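Catalase-3 (Neurospora crassa, PDB 4AJ9) breaks down hydrogen peroxide to water and molecular oxygen at a haem iron, protecting the cell against peroxide toxicity. Local coordinates at the interface of chains A and B and the interface of chains A and C. Sequence-based numbering; all coordinates share one arbitrary frame. Chains: chain A/B/C, Catalase-3.

Contact 1: the interface of chains A and B. Residues chain A 32-36, 41; chain B 426-431.
Two short strands from different subunits, 33-34 of chain A and 429-431 of chain B, run antiparallel here and form a small intersubunit beta-sheet. Its main-chain bonding centres on a reciprocal pair between A:Lys33 and B:Asn431. The amide N of A:Lys33 gives a bond of 2.8 Å to B:Asn431 O, nearly along the C=O axis, and the amide N of B:Asn431 returns one of 3.1 Å to A:Lys33 O, within the carbonyl plane. Further along, A:Gly35 N makes a weak bond to B:Val429 O, and A:Gly35 then runs parallel to B:Ser427.

Side-chain polar contacts come from B:Asn431. With chi1 at 66°, its CG sits in the crowded position between the backbone N and the carbonyl carbon, and the amide folds back along its own strand. ND2 spends both N-H groups in the amide plane: one on B:Val429 O of its own chain at 3.1 Å, the other on A:Gly35 O at 3.0 Å, where it comes in from above the peptide plane, 86° out of it. This shared grip fixes the rotation of the amide, and a water joins OD1 to A:Gly36 O. A second water links A:Ala34 O with the main chain of the poorly ordered B:Ser427. An alanine in place of B:Asn431 would probably loosen the hold on the A:Gly35 loop, since the side-chain bridge between A:Gly35 O and B:Val429 O and the water link to A:Gly36 would go.

Apolar contact falls to B:Leu430, whose CG stands anti to the carbonyl carbon (chi1 -59°). Its two methyls divide the work: CD2 rests on A:Ala34 CA at 3.5 Å, while CD1 meets A:Leu41 CD1 tip to tip at 3.7 Å, the two leucines crossing at about a right angle.

The patch and its two-fold twin thus help to join chains A and B through sheet pairing, with B:Asn431 clasping the strand end.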
loop_
_atom_site.group_PDB
_atom_site.type_symbol
_atom_site.label_atom_id
_atom_site.label_comp_id
_atom_site.label_asym_id
_atom_site.label_seq_id
_atom_site.Cartn_x
_atom_site.Cartn_y
_atom_site.Cartn_z
ATOM N N LEU A 32 -13.915 10.952 24.420
ATOM C CA LEU A 32 -14.732 10.285 25.431
ATOM C C LEU A 32 -13.834 9.676 26.510
ATOM O O LEU A 32 -12.952 8.884 26.190
ATOM C CB LEU A 32 -15.553 9.178 24.778
ATOM C CG LEU A 32 -16.462 8.359 25.698
ATOM C CD1 LEU A 32 -17.618 9.221 26.208
ATOM C CD2 LEU A 32 -16.984 7.141 24.940
ATOM N N LYS A 33 -14.097 10.021 27.773
ATOM C CA LYS A 33 -13.241 9.660 28.902
ATOM C C LYS A 33 -13.998 8.935 30.025
ATOM O O LYS A 33 -15.185 9.174 30.252
ATOM C CB LYS A 33 -12.582 10.922 29.478
ATOM C CG LYS A 33 -11.870 11.807 28.435
ATOM C CD LYS A 33 -11.513 13.183 29.009
ATOM C CE LYS A 33 -10.894 14.104 27.948
ATOM N NZ LYS A 33 -11.883 14.579 26.916
ATOM N N ALA A 34 -13.305 8.045 30.721
ATOM C CA ALA A 34 -13.887 7.400 31.896
ATOM C C ALA A 34 -13.684 8.264 33.142
ATOM O O ALA A 34 -12.714 8.089 33.875
ATOM C CB ALA A 34 -13.286 6.027 32.094
ATOM N N GLY A 35 -14.606 9.197 33.379
ATOM C CA GLY A 35 -14.528 10.073 34.536
ATOM C C GLY A 35 -13.959 11.440 34.197
ATOM O O GLY A 35 -13.339 11.619 33.150
ATOM N N GLY A 36 -14.157 12.413 35.083
ATOM C CA GLY A 36 -13.827 13.797 34.765
ATOM C C GLY A 36 -12.384 14.025 34.340
ATOM O O GLY A 36 -12.097 14.779 33.404
ATOM N N LEU A 41 -11.462 6.467 26.140
ATOM C CA LEU A 41 -12.013 5.150 25.826
ATOM C C LEU A 41 -11.724 4.681 24.399
ATOM O O LEU A 41 -11.863 5.429 23.446
ATOM C CB LEU A 41 -13.522 5.143 26.048
ATOM C CG LEU A 41 -13.944 5.339 27.498
ATOM C CD1 LEU A 41 -15.416 5.011 27.615
ATOM C CD2 LEU A 41 -13.115 4.424 28.377
ATOM N N ALA B 426 -10.706 4.799 38.022
ATOM C CA ALA B 426 -11.608 5.614 37.238
ATOM C C ALA B 426 -12.839 5.870 38.083
ATOM O O ALA B 426 -13.267 5.013 38.858
ATOM C CB ALA B 426 -11.978 4.909 35.954
ATOM N N SER B 427 -13.402 7.060 37.953
ATOM C CA SER B 427 -14.600 7.390 38.695
ATOM C C SER B 427 -15.310 8.562 38.056
ATOM O O SER B 427 -14.680 9.540 37.645
ATOM C CB SER B 427 -14.261 7.726 40.147
ATOM O OG SER B 427 -15.431 8.121 40.841
ATOM N N GLY B 428 -16.630 8.464 37.987
ATOM C CA GLY B 428 -17.429 9.518 37.402
ATOM C C GLY B 428 -18.088 9.008 36.142
ATOM O O GLY B 428 -17.922 7.854 35.765
ATOM N N VAL B 429 -18.850 9.874 35.494
ATOM C CA VAL B 429 -19.614 9.475 34.334
ATOM C C VAL B 429 -18.690 9.434 33.122
ATOM O O VAL B 429 -17.672 10.130 33.086
ATOM C CB VAL B 429 -20.776 10.457 34.102
ATOM C CG1 VAL B 429 -20.253 11.885 34.052
ATOM C CG2 VAL B 429 -21.538 10.108 32.832
ATOM N N LEU B 430 -19.016 8.592 32.148
ATOM C CA LEU B 430 -18.371 8.683 30.855
ATOM C C LEU B 430 -18.773 10.029 30.252
ATOM O O LEU B 430 -19.949 10.382 30.246
ATOM C CB LEU B 430 -18.821 7.543 29.959
ATOM C CG LEU B 430 -18.500 6.172 30.545
ATOM C CD1 LEU B 430 -18.595 5.132 29.451
ATOM C CD2 LEU B 430 -17.114 6.215 31.161
ATOM N N ASN B 431 -17.801 10.789 29.766
ATOM C CA ASN B 431 -18.076 12.151 29.319
ATOM C C ASN B 431 -17.217 12.550 28.131
ATOM O O ASN B 431 -16.134 12.003 27.938
ATOM C CB ASN B 431 -17.804 13.126 30.461
ATOM C CG ASN B 431 -16.333 13.164 30.840
ATOM O OD1 ASN B 431 -15.595 14.043 30.403
ATOM N ND2 ASN B 431 -15.894 12.184 31.625
HETATM O O HOH W 1 -11.836 9.112 36.280
HETATM O O HOH W 2 -13.927 15.796 31.780
#

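Contact 2: the interface of chains A and C. Residues chain A 378, 407-410, 417; chain C 16-19, 25-28.
Extended segments of the two subunits lie alongside each other here, A:Ala408 pairing in parallel with C:Phe17. The tight part begins where A:Ala408 is held through both its backbone N and O: its N donates to C:Gln16 O at 2.8 Å, and its O accepts an almost straight bond from C:Met18 N at 2.7 Å, both within the carbonyl planes. Next to this pairing, C:Gln16 lies over one face of the A:His378 imidazole. Bent at chi2 (-73°), its chain brings CG over the ring centre, 3.5 Å from the centroid, and the terminal amide continues parallel to the ring, the planes 2° apart. The backbone of A:His378 is gripped as well. Its N reaches C:Thr19 OG1 at 3.0 Å, the hydroxyl being placed by the crowded chi1 of 75°, and its O receives C:Thr19 N from above the carbonyl plane.

C:Met18, CG anti to its backbone N, curls so that SD touches A:Pro407 CG at 3.7 Å while CE runs beside the A:Gln409 amide. Beyond A:Gln409 in the chain, the methyl of A:Ala410 packs against C:Asn25 CB and ring carbon CD1 of C:Phe17, while the backbone N of A:Ala410 donates to C:Ile26 O from above the carbonyl plane.

Toward the A:Gln409 end the contact becomes more polar and partly watery. A:Gln409, bent at chi2, uses both ends of its amide on C:Glu28: OE1 accepts the backbone N at 2.9 Å on a lone pair, and NE2 donates to carboxylate OE1 at 2.8 Å, from above the carboxylate plane. This two-point grip fixes which way round the amide sits. Around it, one water joins A:Gln409 OE1 to the C:Glu27 carboxylate and another connects A:Ala410 O with C:Glu27 N, a pair that makes no direct bond.

Together with its two-fold twin, this patch helps to fasten the N-terminal stretch of chain C onto chain A within the tetramer.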
loop_
_atom_site.group_PDB
_atom_site.type_symbol
_atom_site.label_atom_id
_atom_site.label_comp_id
_atom_site.label_asym_id
_atom_site.label_seq_id
_atom_site.Cartn_x
_atom_site.Cartn_y
_atom_site.Cartn_z
ATOM N N HIS A 378 -14.179 2.424 -21.852
ATOM C CA HIS A 378 -14.881 1.173 -22.081
ATOM C C HIS A 378 -13.883 0.072 -22.377
ATOM O O HIS A 378 -13.339 -0.009 -23.472
ATOM C CB HIS A 378 -15.864 1.326 -23.240
ATOM C CG HIS A 378 -16.838 2.446 -23.050
ATOM N ND1 HIS A 378 -17.920 2.349 -22.203
ATOM C CD2 HIS A 378 -16.882 3.692 -23.578
ATOM C CE1 HIS A 378 -18.599 3.483 -22.229
ATOM N NE2 HIS A 378 -17.989 4.316 -23.054
ATOM N N PRO A 407 -16.830 -4.519 -25.503
ATOM C CA PRO A 407 -16.288 -3.434 -26.333
ATOM C C PRO A 407 -15.464 -3.944 -27.512
ATOM O O PRO A 407 -14.782 -4.962 -27.395
ATOM C CB PRO A 407 -15.404 -2.637 -25.352
ATOM C CG PRO A 407 -15.093 -3.604 -24.243
ATOM C CD PRO A 407 -16.309 -4.482 -24.123
ATOM N N ALA A 408 -15.531 -3.221 -28.631
ATOM C CA ALA A 408 -14.967 -3.681 -29.892
ATOM C C ALA A 408 -13.570 -3.123 -30.160
ATOM O O ALA A 408 -13.186 -2.076 -29.638
ATOM C CB ALA A 408 -15.897 -3.324 -31.034
ATOM N N GLN A 409 -12.819 -3.833 -30.990
ATOM C CA GLN A 409 -11.486 -3.398 -31.379
ATOM C C GLN A 409 -11.527 -2.137 -32.249
ATOM O O GLN A 409 -12.368 -2.018 -33.138
ATOM C CB GLN A 409 -10.775 -4.530 -32.127
ATOM C CG GLN A 409 -10.648 -5.810 -31.309
ATOM C CD GLN A 409 -9.766 -5.639 -30.083
ATOM O OE1 GLN A 409 -8.594 -5.272 -30.192
ATOM N NE2 GLN A 409 -10.323 -5.913 -28.910
ATOM N N ALA A 410 -10.608 -1.208 -32.000
ATOM C CA ALA A 410 -10.460 -0.020 -32.841
ATOM C C ALA A 410 -9.033 0.078 -33.384
ATOM O O ALA A 410 -8.064 -0.226 -32.677
ATOM C CB ALA A 410 -10.821 1.239 -32.058
ATOM N N GLY A 417 -9.080 4.191 -33.878
ATOM C CA GLY A 417 -8.134 3.623 -32.932
ATOM C C GLY A 417 -6.773 4.287 -33.039
ATOM O O GLY A 417 -6.419 4.852 -34.074
ATOM N N GLN C 16 -19.830 -0.083 -27.611
ATOM C CA GLN C 16 -18.679 0.827 -27.534
ATOM C C GLN C 16 -17.388 0.215 -28.087
ATOM O O GLN C 16 -17.233 -1.008 -28.131
ATOM C CB GLN C 16 -18.441 1.272 -26.086
ATOM C CG GLN C 16 -19.639 1.938 -25.408
ATOM C CD GLN C 16 -19.899 3.342 -25.924
ATOM O OE1 GLN C 16 -19.138 3.877 -26.739
ATOM N NE2 GLN C 16 -20.975 3.951 -25.446
ATOM N N PHE C 17 -16.466 1.080 -28.505
ATOM C CA PHE C 17 -15.107 0.681 -28.855
ATOM C C PHE C 17 -14.237 0.609 -27.607
ATOM O O PHE C 17 -14.411 1.392 -26.672
ATOM C CB PHE C 17 -14.473 1.674 -29.841
ATOM C CG PHE C 17 -14.955 1.512 -31.258
ATOM C CD1 PHE C 17 -14.546 0.433 -32.018
ATOM C CD2 PHE C 17 -15.817 2.437 -31.821
ATOM C CE1 PHE C 17 -14.983 0.277 -33.308
ATOM C CE2 PHE C 17 -16.265 2.284 -33.111
ATOM C CZ PHE C 17 -15.848 1.202 -33.856
ATOM N N MET C 18 -13.299 -0.330 -27.619
ATOM C CA MET C 18 -12.321 -0.501 -26.553
ATOM C C MET C 18 -11.507 0.769 -26.354
ATOM O O MET C 18 -11.182 1.464 -27.322
ATOM C CB MET C 18 -11.376 -1.643 -26.914
ATOM C CG MET C 18 -10.541 -2.133 -25.751
ATOM S SD MET C 18 -11.441 -3.289 -24.689
ATOM C CE MET C 18 -11.382 -4.802 -25.644
ATOM N N THR C 19 -11.171 1.073 -25.105
ATOM C CA THR C 19 -10.318 2.229 -24.809
ATOM C C THR C 19 -9.284 1.921 -23.744
ATOM O O THR C 19 -9.398 0.936 -23.026
ATOM C CB THR C 19 -11.130 3.438 -24.279
ATOM O OG1 THR C 19 -11.520 3.198 -22.921
ATOM C CG2 THR C 19 -12.369 3.682 -25.130
ATOM N N ASN C 25 -9.658 5.388 -28.190
ATOM C CA ASN C 25 -10.005 4.074 -28.701
ATOM C C ASN C 25 -8.762 3.280 -29.097
ATOM O O ASN C 25 -7.794 3.844 -29.608
ATOM C CB ASN C 25 -10.960 4.213 -29.886
ATOM C CG ASN C 25 -12.346 4.680 -29.461
ATOM O OD1 ASN C 25 -12.599 4.924 -28.274
ATOM N ND2 ASN C 25 -13.251 4.809 -30.429
ATOM N N ILE C 26 -8.795 1.971 -28.859
ATOM C CA ILE C 26 -7.648 1.115 -29.131
ATOM C C ILE C 26 -8.029 -0.279 -29.605
ATOM O O ILE C 26 -9.205 -0.657 -29.631
ATOM C CB ILE C 26 -6.813 0.915 -27.854
ATOM C CG1 ILE C 26 -7.697 0.315 -26.764
ATOM C CG2 ILE C 26 -6.203 2.242 -27.391
ATOM C CD1 ILE C 26 -6.961 0.004 -25.483
ATOM N N GLU C 27 -7.006 -1.041 -29.976
ATOM C CA GLU C 27 -7.122 -2.487 -30.092
ATOM C C GLU C 27 -6.119 -3.053 -29.100
ATOM O O GLU C 27 -5.092 -2.429 -28.831
ATOM C CB GLU C 27 -6.816 -2.963 -31.512
ATOM C CG GLU C 27 -5.499 -2.460 -32.068
ATOM C CD GLU C 27 -5.157 -3.098 -33.407
ATOM O OE1 GLU C 27 -5.584 -4.248 -33.640
ATOM O OE2 GLU C 27 -4.469 -2.451 -34.229
ATOM N N GLU C 28 -6.423 -4.206 -28.521
ATOM C CA GLU C 28 -5.566 -4.733 -27.461
ATOM C C GLU C 28 -5.512 -6.257 -27.498
ATOM O O GLU C 28 -5.514 -6.925 -26.459
ATOM C CB GLU C 28 -5.991 -4.186 -26.081
ATOM C CG GLU C 28 -7.484 -4.084 -25.862
ATOM C CD GLU C 28 -8.129 -5.444 -25.742
ATOM O OE1 GLU C 28 -8.443 -6.042 -26.790
ATOM O OE2 GLU C 28 -8.306 -5.917 -24.599
HETATM O O HOH W 3 -5.525 0.931 -31.495
HETATM O O HOH W 4 -7.099 -6.419 -32.290
#

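The centres of contact 1 and contact 2 lie about 62 Å apart, and no residue is common to the two patches. Both nevertheless follow one scheme: a segment from the N-terminal part of one subunit pairs through its backbone with a segment within residues 378 to 431 of another. Because all chains are copies, each subunit carries both sets of segments and is tied to different neighbours through them. The centre of contact 1 is about 48 Å from A:His65 and that of contact 2 about 36 Å from C:His65, so their role is probably to hold the tetramer together rather than to take part in catalysis.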